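Local coordinates for DUF5625 domain-containing protein (Sulfurospirillum deleyianum, PDB 3NKG), which is of unknown function but belongs to a family grouped with the galactose-binding-like domains and pairs two four-stranded antiparallel beta sheets with short helices, at residues 72-75 with 76-80; 105-108 with 109-113. All blocks are in the same frame, centred on the assembly; numbering follows the deposited sequence.

Contact 1 of 2, residues 72-75 with 76-80; sequences GYVD and YRLAK
Asp75 and Arg77 meet where the loop leaving strand 70-72 turns into a helix, and the aspartate does most of the work. Its CB lies beside the peptide leading into Tyr76. CG stands anti to the backbone N (chi1 -176°), next to its own carbonyl carbon, and this swings the carboxylate forward over the first turn of the helix. At the tip, OD2 accepts from Arg77 N at 2.7 Å, nearly straight at 169°. The N-H arrives on the anti side of the oxygen and 31° out of the carboxylate plane. The same OD2 rests 3.5 Å from Arg77 CB, while the arginine chain runs on, extended, away from the loop. OD1 looks to a water instead: a weak 3.2 Å bond from water 1 to Asp75 OD1. That water also accepts from Tyr76 N at 3.0 Å, so it serves a helix-start N-H that OD2 approaches at too poor an angle to bond.

The backbone carbonyl adds two weak grips, Leu78 N to Asp75 O at 3.1 Å and Ala79 N to Asp75 O at 3.3 Å; the second starts the regular helical pattern. One residue earlier, Val74 CG1 packs 3.8 Å from Leu78 CB, the two side chains crossing at about a right angle. Val74 also touches Phe60, as does the buried Ala79, so the helix start leans on the loop at residue 60, and Asn61 OD1 holds Val74 N. Inside the helix, Lys80 CB sits over one face of the Tyr76 ring, offset toward its rim. Altogether this is a classic aspartate N-cap, its carboxylate bonded to the second residue of helix 76-83.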
loop_
_atom_site.group_PDB
_atom_site.type_symbol
_atom_site.label_atom_id
_atom_site.label_comp_id
_atom_site.label_asym_id
_atom_site.label_seq_id
_atom_site.Cartn_x
_atom_site.Cartn_y
_atom_site.Cartn_z
ATOM N N GLY A 72 9.055 -10.514 8.762
ATOM C CA GLY A 72 10.005 -9.579 9.355
ATOM C C GLY A 72 9.556 -9.113 10.735
ATOM O O GLY A 72 8.447 -8.572 10.919
ATOM N N TYR A 73 10.415 -9.346 11.719
ATOM C CA TYR A 73 10.171 -8.867 13.077
ATOM C C TYR A 73 11.280 -7.939 13.554
ATOM O O TYR A 73 12.466 -8.246 13.417
ATOM C CB TYR A 73 10.028 -10.024 14.065
ATOM C CG TYR A 73 10.060 -9.519 15.483
ATOM C CD1 TYR A 73 8.939 -8.911 16.053
ATOM C CD2 TYR A 73 11.221 -9.605 16.245
ATOM C CE1 TYR A 73 8.968 -8.419 17.341
ATOM C CE2 TYR A 73 11.257 -9.121 17.540
ATOM C CZ TYR A 73 10.130 -8.528 18.080
ATOM O OH TYR A 73 10.167 -8.039 19.359
ATOM N N VAL A 74 10.895 -6.815 14.141
ATOM C CA VAL A 74 11.875 -5.845 14.598
ATOM C C VAL A 74 11.434 -5.297 15.941
ATOM O O VAL A 74 10.284 -4.882 16.096
ATOM C CB VAL A 74 12.035 -4.711 13.583
ATOM C CG1 VAL A 74 12.932 -3.594 14.148
ATOM C CG2 VAL A 74 12.621 -5.252 12.285
ATOM N N ASP A 75 12.343 -5.329 16.914
ATOM C CA ASP A 75 12.071 -4.826 18.263
ATOM C C ASP A 75 12.221 -3.313 18.333
ATOM O O ASP A 75 12.908 -2.707 17.519
ATOM C CB ASP A 75 13.050 -5.426 19.274
ATOM C CG ASP A 75 12.735 -5.010 20.696
ATOM O OD1 ASP A 75 11.856 -5.646 21.292
ATOM O OD2 ASP A 75 13.358 -4.054 21.211
ATOM N N TYR A 76 11.575 -2.719 19.329
ATOM C CA TYR A 76 11.707 -1.302 19.621
ATOM C C TYR A 76 13.151 -0.816 19.660
ATOM O O TYR A 76 13.443 0.248 19.116
ATOM C CB TYR A 76 10.974 -0.943 20.944
ATOM C CG TYR A 76 11.435 0.357 21.536
ATOM C CD1 TYR A 76 10.930 1.574 21.083
ATOM C CD2 TYR A 76 12.396 0.376 22.542
ATOM C CE1 TYR A 76 11.383 2.785 21.629
ATOM C CE2 TYR A 76 12.848 1.562 23.077
ATOM C CZ TYR A 76 12.344 2.758 22.622
ATOM O OH TYR A 76 12.812 3.917 23.183
ATOM N N ARG A 77 14.057 -1.560 20.306
ATOM C CA ARG A 77 15.456 -1.110 20.371
ATOM C C ARG A 77 16.049 -0.757 19.002
ATOM O O ARG A 77 16.752 0.238 18.865
ATOM C CB ARG A 77 16.347 -2.148 21.033
ATOM C CG ARG A 77 16.180 -2.245 22.516
ATOM C CD ARG A 77 17.234 -3.168 23.089
ATOM N NE ARG A 77 16.861 -3.636 24.413
ATOM C CZ ARG A 77 17.575 -4.492 25.134
ATOM N NH1 ARG A 77 18.721 -4.973 24.657
ATOM N NH2 ARG A 77 17.133 -4.865 26.332
ATOM N N LEU A 78 15.759 -1.571 17.991
ATOM C CA LEU A 78 16.323 -1.326 16.660
ATOM C C LEU A 78 15.647 -0.151 15.986
ATOM O O LEU A 78 16.313 0.668 15.364
ATOM C CB LEU A 78 16.160 -2.543 15.759
ATOM C CG LEU A 78 17.382 -3.397 15.472
ATOM C CD1 LEU A 78 17.012 -4.441 14.435
ATOM C CD2 LEU A 78 18.603 -2.562 15.006
ATOM N N ALA A 79 14.322 -0.089 16.079
ATOM C CA ALA A 79 13.599 1.070 15.591
ATOM C C ALA A 79 14.123 2.338 16.261
ATOM O O ALA A 79 14.183 3.383 15.641
ATOM C CB ALA A 79 12.100 0.928 15.853
ATOM N N LYS A 80 14.454 2.259 17.546
ATOM C CA LYS A 80 14.967 3.440 18.261
ATOM C C LYS A 80 16.366 3.818 17.736
ATOM O O LYS A 80 16.699 5.010 17.555
ATOM C CB LYS A 80 14.969 3.188 19.774
ATOM C CG LYS A 80 15.360 4.403 20.599
ATOM C CD LYS A 80 14.356 5.550 20.442
ATOM C CE LYS A 80 14.854 6.769 21.249
ATOM N NZ LYS A 80 13.832 7.852 21.336
HETATM O O HOH W 1 9.183 -3.886 20.753
#

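Contact 2 of 2, residues 105-108 with 109-113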
loop_
_atom_site.group_PDB
_atom_site.type_symbol
_atom_site.label_atom_id
_atom_site.label_comp_id
_atom_site.label_asym_id
_atom_site.label_seq_id
_atom_site.Cartn_x
_atom_site.Cartn_y
_atom_site.Cartn_z
ATOM N N HIS A 105 -14.897 -4.713 -9.515
ATOM C CA HIS A 105 -15.862 -5.262 -10.473
ATOM C C HIS A 105 -15.185 -5.759 -11.743
ATOM O O HIS A 105 -14.286 -5.110 -12.278
ATOM C CB HIS A 105 -16.885 -4.219 -10.876
ATOM C CG HIS A 105 -17.860 -3.884 -9.793
ATOM N ND1 HIS A 105 -17.544 -3.039 -8.751
ATOM C CD2 HIS A 105 -19.138 -4.273 -9.598
ATOM C CE1 HIS A 105 -18.594 -2.924 -7.958
ATOM N NE2 HIS A 105 -19.577 -3.663 -8.450
ATOM N N GLN A 106 -15.631 -6.909 -12.241
ATOM C CA GLN A 106 -15.165 -7.350 -13.554
ATOM C C GLN A 106 -16.151 -6.816 -14.577
ATOM O O GLN A 106 -17.356 -6.836 -14.347
ATOM C CB GLN A 106 -15.069 -8.873 -13.617
ATOM C CG GLN A 106 -14.758 -9.450 -14.999
ATOM C CD GLN A 106 -14.243 -10.895 -14.929
ATOM O OE1 GLN A 106 -14.729 -11.712 -14.142
ATOM N NE2 GLN A 106 -13.254 -11.205 -15.760
ATOM N N ILE A 107 -15.638 -6.324 -15.698
ATOM C CA ILE A 107 -16.496 -5.907 -16.800
ATOM C C ILE A 107 -16.809 -7.129 -17.677
ATOM O O ILE A 107 -15.897 -7.743 -18.217
ATOM C CB ILE A 107 -15.808 -4.841 -17.643
ATOM C CG1 ILE A 107 -15.391 -3.659 -16.746
ATOM C CG2 ILE A 107 -16.742 -4.398 -18.773
ATOM C CD1 ILE A 107 -14.883 -2.467 -17.517
ATOM N N ASN A 108 -18.083 -7.494 -17.801
ATOM C CA ASN A 108 -18.456 -8.678 -18.576
ATOM C C ASN A 108 -18.468 -8.408 -20.077
ATOM O O ASN A 108 -18.387 -7.261 -20.532
ATOM C CB ASN A 108 -19.833 -9.248 -18.155
ATOM C CG ASN A 108 -19.853 -9.763 -16.713
ATOM O OD1 ASN A 108 -18.946 -10.479 -16.278
ATOM N ND2 ASN A 108 -20.915 -9.427 -15.981
ATOM N N GLN A 109 -18.575 -9.489 -20.835
ATOM C CA GLN A 109 -18.637 -9.406 -22.281
ATOM C C GLN A 109 -19.739 -8.441 -22.733
ATOM O O GLN A 109 -19.547 -7.640 -23.640
ATOM C CB GLN A 109 -18.893 -10.802 -22.825
ATOM C CG GLN A 109 -18.816 -10.922 -24.333
ATOM C CD GLN A 109 -19.119 -12.343 -24.793
ATOM O OE1 GLN A 109 -20.236 -12.841 -24.621
ATOM N NE2 GLN A 109 -18.114 -13.011 -25.367
ATOM N N ASP A 110 -20.905 -8.516 -22.105
ATOM C CA ASP A 110 -22.000 -7.640 -22.492
ATOM C C ASP A 110 -21.915 -6.304 -21.772
ATOM O O ASP A 110 -22.890 -5.554 -21.722
ATOM C CB ASP A 110 -23.323 -8.282 -22.150
ATOM C CG ASP A 110 -23.471 -8.546 -20.668
ATOM O OD1 ASP A 110 -22.642 -8.032 -19.873
ATOM O OD2 ASP A 110 -24.422 -9.272 -20.314
ATOM N N ASN A 111 -20.763 -6.039 -21.169
ATOM C CA ASN A 111 -20.526 -4.764 -20.515
ATOM C C ASN A 111 -21.287 -4.533 -19.194
ATOM O O ASN A 111 -21.167 -3.467 -18.608
ATOM C CB ASN A 111 -20.766 -3.613 -21.501
ATOM C CG ASN A 111 -19.993 -2.365 -21.137
ATOM O OD1 ASN A 111 -18.767 -2.393 -21.021
ATOM N ND2 ASN A 111 -20.706 -1.260 -20.950
ATOM N N THR A 112 -22.063 -5.514 -18.727
ATOM C CA THR A 112 -22.510 -5.498 -17.332
ATOM C C THR A 112 -21.289 -5.625 -16.412
ATOM O O THR A 112 -20.203 -6.027 -16.843
ATOM C CB THR A 112 -23.557 -6.606 -16.980
ATOM O OG1 THR A 112 -23.022 -7.922 -17.219
ATOM C CG2 THR A 112 -24.854 -6.423 -17.793
ATOM N N LYS A 113 -21.468 -5.265 -15.150
ATOM C CA LYS A 113 -20.380 -5.336 -14.182
ATOM C C LYS A 113 -20.714 -6.363 -13.111
ATOM O O LYS A 113 -21.842 -6.437 -12.642
ATOM C CB LYS A 113 -20.092 -3.952 -13.593
ATOM C CG LYS A 113 -19.229 -3.112 -14.521
ATOM C CD LYS A 113 -19.893 -1.810 -14.927
ATOM C CE LYS A 113 -19.091 -1.098 -16.026
ATOM N NZ LYS A 113 -19.605 -1.357 -17.414
#
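Asn108 and Thr112 clamp the neck of this hairpin twice, once through the backbone and once through their side chains. Asn108 N gives a bond to Thr112 O at 2.8 Å, and beside it Asn108 ND2 reaches Thr112 OG1 at 2.9 Å. That second bond is almost straight (173°), with the hydroxyl oxygen lying in the plane of the amide.

The hydroxyl then works in the other direction. With OG1 set between the backbone N and the carbonyl carbon (chi1 60°), Thr112 OG1 faces Asp110 and donates at 2.7 Å to Asp110 OD1, which accepts through its syn lone pair. Thr112 N reaches that same Asp110 OD1 at 2.8 Å from above the carboxylate plane, closing an Asx turn. Two donors on one oxygen should fix the carboxylate's rotation and brace the loop from within. The tip itself turns on Asn111 N to Asn108 O, 2.7 Å.

The opposite flank is looser. Ile107 CG2 rests 3.6 Å from Asn111 OD1, the two side chains pointing the same way. Lys113, which forms an antiparallel non-hydrogen-bonded pair with Ile107, bends back and ties its NZ to Asn111 O at 2.9 Å. His105 CD2 meets Lys113 CB only obliquely, and Gln109, at the turn's crest, extends its chain away into an exposed position.

Asn111 takes a left-handed backbone conformation (phi 72°). Together with the type I turn from Asn108 to Asn111, this makes the arrangement a beta hairpin of the type I turn plus G1 bulge kind.

Reading from the N terminus, the chain runs through strands 7-11, 18-26 and 30-38 and helix 49-58 before it reaches contact 1, which joins the small two-stranded sheet of 62-63 and 70-72 to helix 76-83. After that helix it enters strand 98-107, and contact 2 reverses it into strand 113-123, one of the two edge strands of its four-stranded sheet. Strand 143-151 later pairs with the other side of 98-107. The two stand in series, neither nested nor crossed, contact 1 capping a helix start and contact 2 closing a hairpin turn. The centres of contact 1 and contact 2 are about 46 Å apart, on opposite sides of the chain's centre.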